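Local coordinates for ABC transporter periplasmic peptide-binding protein (Pseudoalteromonas, PDB 4QFL), which binds dipeptides in the periplasm, here Ala-Phe, and probably delivers them to an ABC transporter for uptake, at residues R153-V156 against Q162-F165; A271-L276 against I282-E287. All coordinates share one frame; numbering follows the deposited sequence.

Contact 1. Residues R153-V156 against Q162-F165; sequences RKIV and QVRF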
ATOM      1  N   ARG A 153      -7.749 -19.506  12.618  1.00 23.16           N
ATOM      2  CA  ARG A 153      -8.776 -20.500  12.951  1.00 25.44           C
ATOM      3  C   ARG A 153      -9.838 -19.896  13.864  1.00 28.14           C
ATOM      4  O   ARG A 153     -11.040 -19.998  13.608  1.00 27.93           O
ATOM      5  CB  ARG A 153      -8.153 -21.740  13.613  1.00 27.22           C
ATOM      6  CG  ARG A 153      -9.096 -22.954  13.739  1.00 32.32           C
ATOM      7  CD  ARG A 153      -8.502 -24.036  14.647  1.00 32.98           C
ATOM      8  NE  ARG A 153      -8.723 -23.733  16.064  1.00 38.19           N
ATOM      9  CZ  ARG A 153      -7.934 -24.134  17.057  1.00 35.29           C
ATOM     10  NH1 ARG A 153      -6.856 -24.858  16.800  1.00 35.28           N
ATOM     11  NH2 ARG A 153      -8.221 -23.801  18.309  1.00 35.04           N
ATOM     12  N   LYS A 154      -9.389 -19.272  14.942  1.00 22.96           N
ATOM     13  CA  LYS A 154     -10.292 -18.566  15.817  1.00 22.81           C
ATOM     14  C   LYS A 154      -9.477 -17.600  16.656  1.00 23.44           C
ATOM     15  O   LYS A 154      -8.252 -17.616  16.618  1.00 23.22           O
ATOM     16  CB  LYS A 154     -11.101 -19.541  16.691  1.00 24.38           C
ATOM     17  CG  LYS A 154     -10.285 -20.472  17.573  1.00 26.70           C
ATOM     18  CD  LYS A 154     -11.206 -21.361  18.418  1.00 31.20           C
ATOM     19  CE  LYS A 154     -10.429 -22.175  19.466  1.00 36.99           C
ATOM     20  NZ  LYS A 154     -11.310 -23.002  20.364  1.00 34.93           N
ATOM     21  N   ILE A 155     -10.170 -16.730  17.376  1.00 26.13           N
ATOM     22  CA  ILE A 155      -9.548 -15.881  18.370  1.00 23.53           C
ATOM     23  C   ILE A 155     -10.269 -16.164  19.675  1.00 23.47           C
ATOM     24  O   ILE A 155     -11.468 -15.900  19.799  1.00 24.18           O
ATOM     25  CB  ILE A 155      -9.717 -14.391  18.033  1.00 22.40           C
ATOM     26  CG1 ILE A 155      -9.331 -14.125  16.582  1.00 22.59           C
ATOM     27  CG2 ILE A 155      -8.908 -13.524  19.007  1.00 21.28           C
ATOM     28  CD1 ILE A 155      -9.552 -12.695  16.146  1.00 18.62           C
ATOM     29  N   VAL A 156      -9.548 -16.728  20.633  1.00 23.01           N
ATOM     30  CA  VAL A 156     -10.135 -17.026  21.935  1.00 24.29           C
ATOM     31  C   VAL A 156     -10.240 -15.759  22.757  1.00 23.10           C
ATOM     32  O   VAL A 156      -9.350 -14.910  22.724  1.00 22.80           O
ATOM     33  CB  VAL A 156      -9.293 -18.046  22.733  1.00 23.91           C
ATOM     34  CG1 VAL A 156      -9.819 -18.179  24.158  1.00 22.80           C
ATOM     35  CG2 VAL A 156      -9.253 -19.403  22.026  1.00 29.06           C
ATOM     36  N   GLN A 162      -7.528  -9.689  27.118  1.00 23.25           N
ATOM     37  CA  GLN A 162      -6.530 -10.569  26.524  1.00 23.74           C
ATOM     38  C   GLN A 162      -7.202 -11.546  25.557  1.00 23.29           C
ATOM     39  O   GLN A 162      -8.257 -12.112  25.855  1.00 24.49           O
ATOM     40  CB  GLN A 162      -5.729 -11.312  27.595  1.00 23.60           C
ATOM     41  CG  GLN A 162      -4.636 -12.211  27.030  1.00 23.86           C
ATOM     42  CD  GLN A 162      -3.792 -12.869  28.101  1.00 25.40           C
ATOM     43  OE1 GLN A 162      -4.123 -13.938  28.594  1.00 25.99           O
ATOM     44  NE2 GLN A 162      -2.693 -12.238  28.455  1.00 27.17           N
ATOM     45  N   VAL A 163      -6.606 -11.717  24.383  1.00 21.84           N
ATOM     46  CA  VAL A 163      -7.135 -12.653  23.409  1.00 22.03           C
ATOM     47  C   VAL A 163      -6.003 -13.511  22.909  1.00 19.42           C
ATOM     48  O   VAL A 163      -4.841 -13.151  23.051  1.00 22.32           O
ATOM     49  CB  VAL A 163      -7.791 -11.933  22.207  1.00 20.84           C
ATOM     50  CG1 VAL A 163      -8.935 -11.048  22.675  1.00 20.29           C
ATOM     51  CG2 VAL A 163      -6.751 -11.120  21.432  1.00 21.60           C
ATOM     52  N   ARG A 164      -6.340 -14.648  22.322  1.00 20.29           N
ATOM     53  CA  ARG A 164      -5.335 -15.505  21.717  1.00 23.82           C
ATOM     54  C   ARG A 164      -5.776 -15.929  20.315  1.00 21.80           C
ATOM     55  O   ARG A 164      -6.823 -16.551  20.151  1.00 22.74           O
ATOM     56  CB  ARG A 164      -5.074 -16.720  22.613  1.00 23.72           C
ATOM     57  CG  ARG A 164      -4.137 -17.742  22.024  1.00 22.25           C
ATOM     58  CD  ARG A 164      -4.028 -18.977  22.907  1.00 27.29           C
ATOM     59  NE  ARG A 164      -5.292 -19.708  23.003  1.00 29.46           N
ATOM     60  CZ  ARG A 164      -5.965 -19.895  24.135  1.00 29.93           C
ATOM     61  NH1 ARG A 164      -5.491 -19.406  25.273  1.00 31.01           N
ATOM     62  NH2 ARG A 164      -7.109 -20.573  24.131  1.00 28.96           N
ATOM     63  N   PHE A 165      -4.995 -15.551  19.307  1.00 21.96           N
ATOM     64  CA  PHE A 165      -5.229 -15.988  17.931  1.00 21.50           C
ATOM     65  C   PHE A 165      -4.725 -17.426  17.748  1.00 24.17           C
ATOM     66  O   PHE A 165      -3.592 -17.745  18.112  1.00 24.41           O
ATOM     67  CB  PHE A 165      -4.499 -15.075  16.926  1.00 22.28           C
ATOM     68  CG  PHE A 165      -5.101 -13.697  16.768  1.00 17.76           C
ATOM     69  CD1 PHE A 165      -5.021 -12.755  17.789  1.00 20.91           C
ATOM     70  CD2 PHE A 165      -5.704 -13.327  15.571  1.00 20.00           C
ATOM     71  CE1 PHE A 165      -5.562 -11.476  17.633  1.00 20.59           C
ATOM     72  CE2 PHE A 165      -6.239 -12.052  15.403  1.00 21.03           C
ATOM     73  CZ  PHE A 165      -6.169 -11.125  16.438  1.00 22.00           C
TER

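Contact 2. Residues A271-L276 against I282-E287; sequences AQLSIL and INVERE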
ATOM      1  N   ALA A 271       8.604  17.950 -11.277  1.00 21.96           N
ATOM      2  CA  ALA A 271       8.933  19.101 -12.107  1.00 20.89           C
ATOM      3  C   ALA A 271       8.924  20.377 -11.286  1.00 21.68           C
ATOM      4  O   ALA A 271       9.542  21.370 -11.661  1.00 22.60           O
ATOM      5  CB  ALA A 271       7.971  19.216 -13.267  1.00 23.44           C
ATOM      6  N   GLN A 272       8.230  20.352 -10.156  1.00 21.11           N
ATOM      7  CA  GLN A 272       8.150  21.538  -9.318  1.00 19.84           C
ATOM      8  C   GLN A 272       8.944  21.482  -8.020  1.00 20.89           C
ATOM      9  O   GLN A 272       8.836  22.390  -7.200  1.00 23.06           O
ATOM     10  CB  GLN A 272       6.692  21.903  -9.036  1.00 18.83           C
ATOM     11  CG  GLN A 272       6.015  22.623 -10.202  1.00 21.78           C
ATOM     12  CD  GLN A 272       5.582  21.670 -11.293  1.00 21.30           C
ATOM     13  OE1 GLN A 272       5.027  20.614 -11.009  1.00 21.73           O
ATOM     14  NE2 GLN A 272       5.843  22.029 -12.544  1.00 21.87           N
ATOM     15  N   LEU A 273       9.751  20.442  -7.820  1.00 20.84           N
ATOM     16  CA  LEU A 273      10.540  20.362  -6.588  1.00 20.98           C
ATOM     17  C   LEU A 273      11.486  21.542  -6.470  1.00 18.81           C
ATOM     18  O   LEU A 273      11.668  22.092  -5.393  1.00 20.36           O
ATOM     19  CB  LEU A 273      11.335  19.063  -6.501  1.00 19.25           C
ATOM     20  CG  LEU A 273      10.506  17.821  -6.201  1.00 21.97           C
ATOM     21  CD1 LEU A 273      11.390  16.584  -6.163  1.00 23.19           C
ATOM     22  CD2 LEU A 273       9.767  18.014  -4.900  1.00 18.08           C
ATOM     23  N   SER A 274      12.093  21.926  -7.583  1.00 20.60           N
ATOM     24  CA  SER A 274      13.021  23.053  -7.579  1.00 23.18           C
ATOM     25  C   SER A 274      12.328  24.368  -7.216  1.00 21.53           C
ATOM     26  O   SER A 274      12.886  25.205  -6.514  1.00 22.69           O
ATOM     27  CB  SER A 274      13.714  23.172  -8.933  1.00 25.21           C
ATOM     28  OG  SER A 274      14.425  24.389  -9.027  1.00 29.70           O
ATOM     29  N   ILE A 275      11.111  24.548  -7.704  1.00 23.19           N
ATOM     30  CA  ILE A 275      10.319  25.710  -7.331  1.00 23.21           C
ATOM     31  C   ILE A 275      10.143  25.758  -5.811  1.00 24.60           C
ATOM     32  O   ILE A 275      10.428  26.779  -5.177  1.00 25.71           O
ATOM     33  CB  ILE A 275       8.934  25.678  -8.022  1.00 25.28           C
ATOM     34  CG1 ILE A 275       9.075  25.990  -9.516  1.00 27.37           C
ATOM     35  CG2 ILE A 275       7.955  26.623  -7.334  1.00 25.32           C
ATOM     36  CD1 ILE A 275       9.599  24.811 -10.349  1.00 29.19           C
ATOM     37  N   LEU A 276       9.682  24.649  -5.233  1.00 20.49           N
ATOM     38  CA  LEU A 276       9.473  24.551  -3.787  1.00 19.75           C
ATOM     39  C   LEU A 276      10.779  24.698  -2.988  1.00 18.83           C
ATOM     40  O   LEU A 276      10.805  25.359  -1.951  1.00 20.58           O
ATOM     41  CB  LEU A 276       8.760  23.233  -3.445  1.00 17.99           C
ATOM     42  CG  LEU A 276       7.473  22.933  -4.228  1.00 19.29           C
ATOM     43  CD1 LEU A 276       6.872  21.629  -3.774  1.00 19.65           C
ATOM     44  CD2 LEU A 276       6.455  24.053  -4.102  1.00 22.83           C
ATOM     45  N   ILE A 282       8.600  27.057   2.852  1.00 22.51           N
ATOM     46  CA  ILE A 282       8.151  25.699   2.572  1.00 21.15           C
ATOM     47  C   ILE A 282       9.267  24.709   2.872  1.00 19.61           C
ATOM     48  O   ILE A 282      10.438  24.967   2.582  1.00 21.12           O
ATOM     49  CB  ILE A 282       7.698  25.547   1.107  1.00 21.19           C
ATOM     50  CG1 ILE A 282       6.407  26.313   0.870  1.00 21.05           C
ATOM     51  CG2 ILE A 282       7.482  24.084   0.749  1.00 22.87           C
ATOM     52  CD1 ILE A 282       5.977  26.291  -0.556  1.00 26.06           C
ATOM     53  N   ASN A 283       8.899  23.582   3.467  1.00 20.74           N
ATOM     54  CA  ASN A 283       9.826  22.477   3.679  1.00 19.81           C
ATOM     55  C   ASN A 283       9.472  21.319   2.775  1.00 20.32           C
ATOM     56  O   ASN A 283       8.308  20.983   2.612  1.00 22.00           O
ATOM     57  CB  ASN A 283       9.769  21.985   5.122  1.00 20.09           C
ATOM     58  CG  ASN A 283      10.203  23.031   6.116  1.00 21.30           C
ATOM     59  OD1 ASN A 283      11.157  23.783   5.883  1.00 23.35           O
ATOM     60  ND2 ASN A 283       9.504  23.089   7.238  1.00 22.20           N
ATOM     61  N   VAL A 284      10.479  20.694   2.193  1.00 20.50           N
ATOM     62  CA  VAL A 284      10.237  19.486   1.428  1.00 20.54           C
ATOM     63  C   VAL A 284      11.106  18.373   2.008  1.00 23.49           C
ATOM     64  O   VAL A 284      12.341  18.446   1.972  1.00 24.99           O
ATOM     65  CB  VAL A 284      10.505  19.701  -0.066  1.00 19.45           C
ATOM     66  CG1 VAL A 284      10.051  18.484  -0.864  1.00 19.66           C
ATOM     67  CG2 VAL A 284       9.797  20.960  -0.539  1.00 20.10           C
ATOM     68  N   GLU A 285      10.459  17.365   2.584  1.00 18.61           N
ATOM     69  CA  GLU A 285      11.194  16.253   3.159  1.00 21.86           C
ATOM     70  C   GLU A 285      11.473  15.240   2.070  1.00 20.35           C
ATOM     71  O   GLU A 285      10.706  15.110   1.129  1.00 19.72           O
ATOM     72  CB  GLU A 285      10.397  15.590   4.269  1.00 24.10           C
ATOM     73  CG  GLU A 285      10.145  16.457   5.472  1.00 29.60           C
ATOM     74  CD  GLU A 285       9.181  15.793   6.443  1.00 40.22           C
ATOM     75  OE1 GLU A 285       9.609  14.846   7.146  1.00 40.12           O
ATOM     76  OE2 GLU A 285       7.991  16.197   6.486  1.00 38.97           O
ATOM     77  N   ARG A 286      12.573  14.515   2.224  1.00 18.68           N
ATOM     78  CA  ARG A 286      13.059  13.594   1.218  1.00 19.78           C
ATOM     79  C   ARG A 286      13.629  12.400   1.960  1.00 19.55           C
ATOM     80  O   ARG A 286      14.689  12.494   2.549  1.00 20.62           O
ATOM     81  CB  ARG A 286      14.158  14.293   0.407  1.00 21.70           C
ATOM     82  CG  ARG A 286      14.929  13.410  -0.544  1.00 20.11           C
ATOM     83  CD  ARG A 286      16.136  14.146  -1.124  1.00 20.80           C
ATOM     84  NE  ARG A 286      16.858  13.289  -2.054  1.00 23.22           N
ATOM     85  CZ  ARG A 286      16.916  13.480  -3.367  1.00 21.15           C
ATOM     86  NH1 ARG A 286      16.321  14.531  -3.925  1.00 21.27           N
ATOM     87  NH2 ARG A 286      17.582  12.625  -4.125  1.00 25.63           N
ATOM     88  N   GLU A 287      12.918  11.279   1.965  1.00 20.90           N
ATOM     89  CA  GLU A 287      13.364  10.148   2.765  1.00 21.35           C
ATOM     90  C   GLU A 287      13.488   8.868   1.953  1.00 22.51           C
ATOM     91  O   GLU A 287      12.771   8.675   0.966  1.00 20.94           O
ATOM     92  CB  GLU A 287      12.400   9.914   3.919  1.00 21.30           C
ATOM     93  CG  GLU A 287      12.012  11.171   4.653  1.00 25.33           C
ATOM     94  CD  GLU A 287      11.065  10.902   5.823  1.00 37.69           C
ATOM     95  OE1 GLU A 287      10.737  11.873   6.545  1.00 44.72           O
ATOM     96  OE2 GLU A 287      10.651   9.730   6.030  1.00 33.51           O
TER
HETATM   97  O   HOH W   1      11.741  24.662   0.325  1.00 29.32           O

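Contact 1. Residues R153-V156 against Q162-F165
Ile155 and Val156 run antiparallel to Phe165 and Arg164, the strand axes inclined at 165° and approaching to 4.5 Å. Val156 and Arg164 form a hydrogen-bonded pair: Val156 N donates to Arg164 O at 2.8 Å, and Arg164 N returns a bond to Val156 O at 3.0 Å. Next to it, Ile155 and Phe165 make a non-hydrogen-bonded pair, where the CA atoms come closer than in the Val156 and Arg164 pair and the side chains stand together on one face of the sheet. Ile155 lies over a face of the Phe165 ring; its CG1 is 4.1 Å from the ring centroid in a CH-pi contact, while CD1 reaches CE2 of the same ring at 3.5 Å. With Ile155 CG1 anti to the carbonyl carbon (chi1 -49°), that branch is directed at the ring and CG2 turns instead to Val163 CB, 3.7 Å away. With an alanine at Phe165, Ile155 CG1 and CD1 would probably lose the aromatic face they rest on, and a gap is likely to open beside Phe93, whose ring meets that of Phe165 steeply. The other face carries Val156 and Arg164, lying alongside each other: Val156 CB sits over the guanidinium, and CG2 touches NH2 at 3.2 Å. The bend of the arginine chain at chi3 (65°) brings this end back beside the valine, while NE forms a salt bridge with Glu166. Helix 115-126 covers the apolar face, with Ile119 and Phe122 against Ile155. Arg153 and Lys154 both face Glu166 in a classic beta bulge. The whole is a two-stranded beta hairpin at the edge of a four-stranded antiparallel sheet, with strand 90-95 flanking strand 162-167 on its other side.

Contact 2. Residues A271-L276 against I282-E287
Val284 spreads its two methyls over the helical segment, CG2 against Leu276 CB at 3.8 Å and CG1 against Leu273 CD2 at 4.1 Å. Because CG1 is anti to the backbone N (chi1 -172°), each branch has its own leucine to meet, so that one strand residue meets two leucines three positions apart on the helix. Leu276 points at the strand and is buried. Its CD2 passes on to a second strand residue, Ile282, whose CD1 lies 4.2 Å away, so the aliphatic contact continues along the strand face that bears Ile282 and Val284. No direct hydrogen bond joins the segments, and cohesion between their side chains is wholly apolar. Toward the end where helix and strand converge, however, a water lies 2.6 Å from both Leu276 O and Ile282 O, within hydrogen-bonding distance of the two carbonyls. The first turn of the helix is marked by Leu276 N bonding to Gln272 O, with Gln272 at the N-cap position. Around this pairing, Leu276 also packs on Ile254 and Leu258 of helix 250-258 and on Ala511, while Leu273 meets Phe509. Those last two residues belong to strand 500-513, the antiparallel backbone partner of strand 282-287, so the short helix 273-278 lies across adjacent strands with helix 250-258 as its helical neighbour.

Contacts 1 and 2 illustrate two ways in which chain segments separated by a short connection can be held together. Contact 1 joins neighbouring strands, so backbone hydrogen bonds set its register and side chains divide between a buried apolar face and a more polar one. Contact 2 sets a helix against a strand and relies on aliphatic contact, with a water near two carbonyls. Both are partly buried, contact 1 including three buried residues and contact 2 one. They share no helix or strand: their centres lie about 46 Å apart, on opposite sides of the chain's centre, each within its own local sheet arrangement.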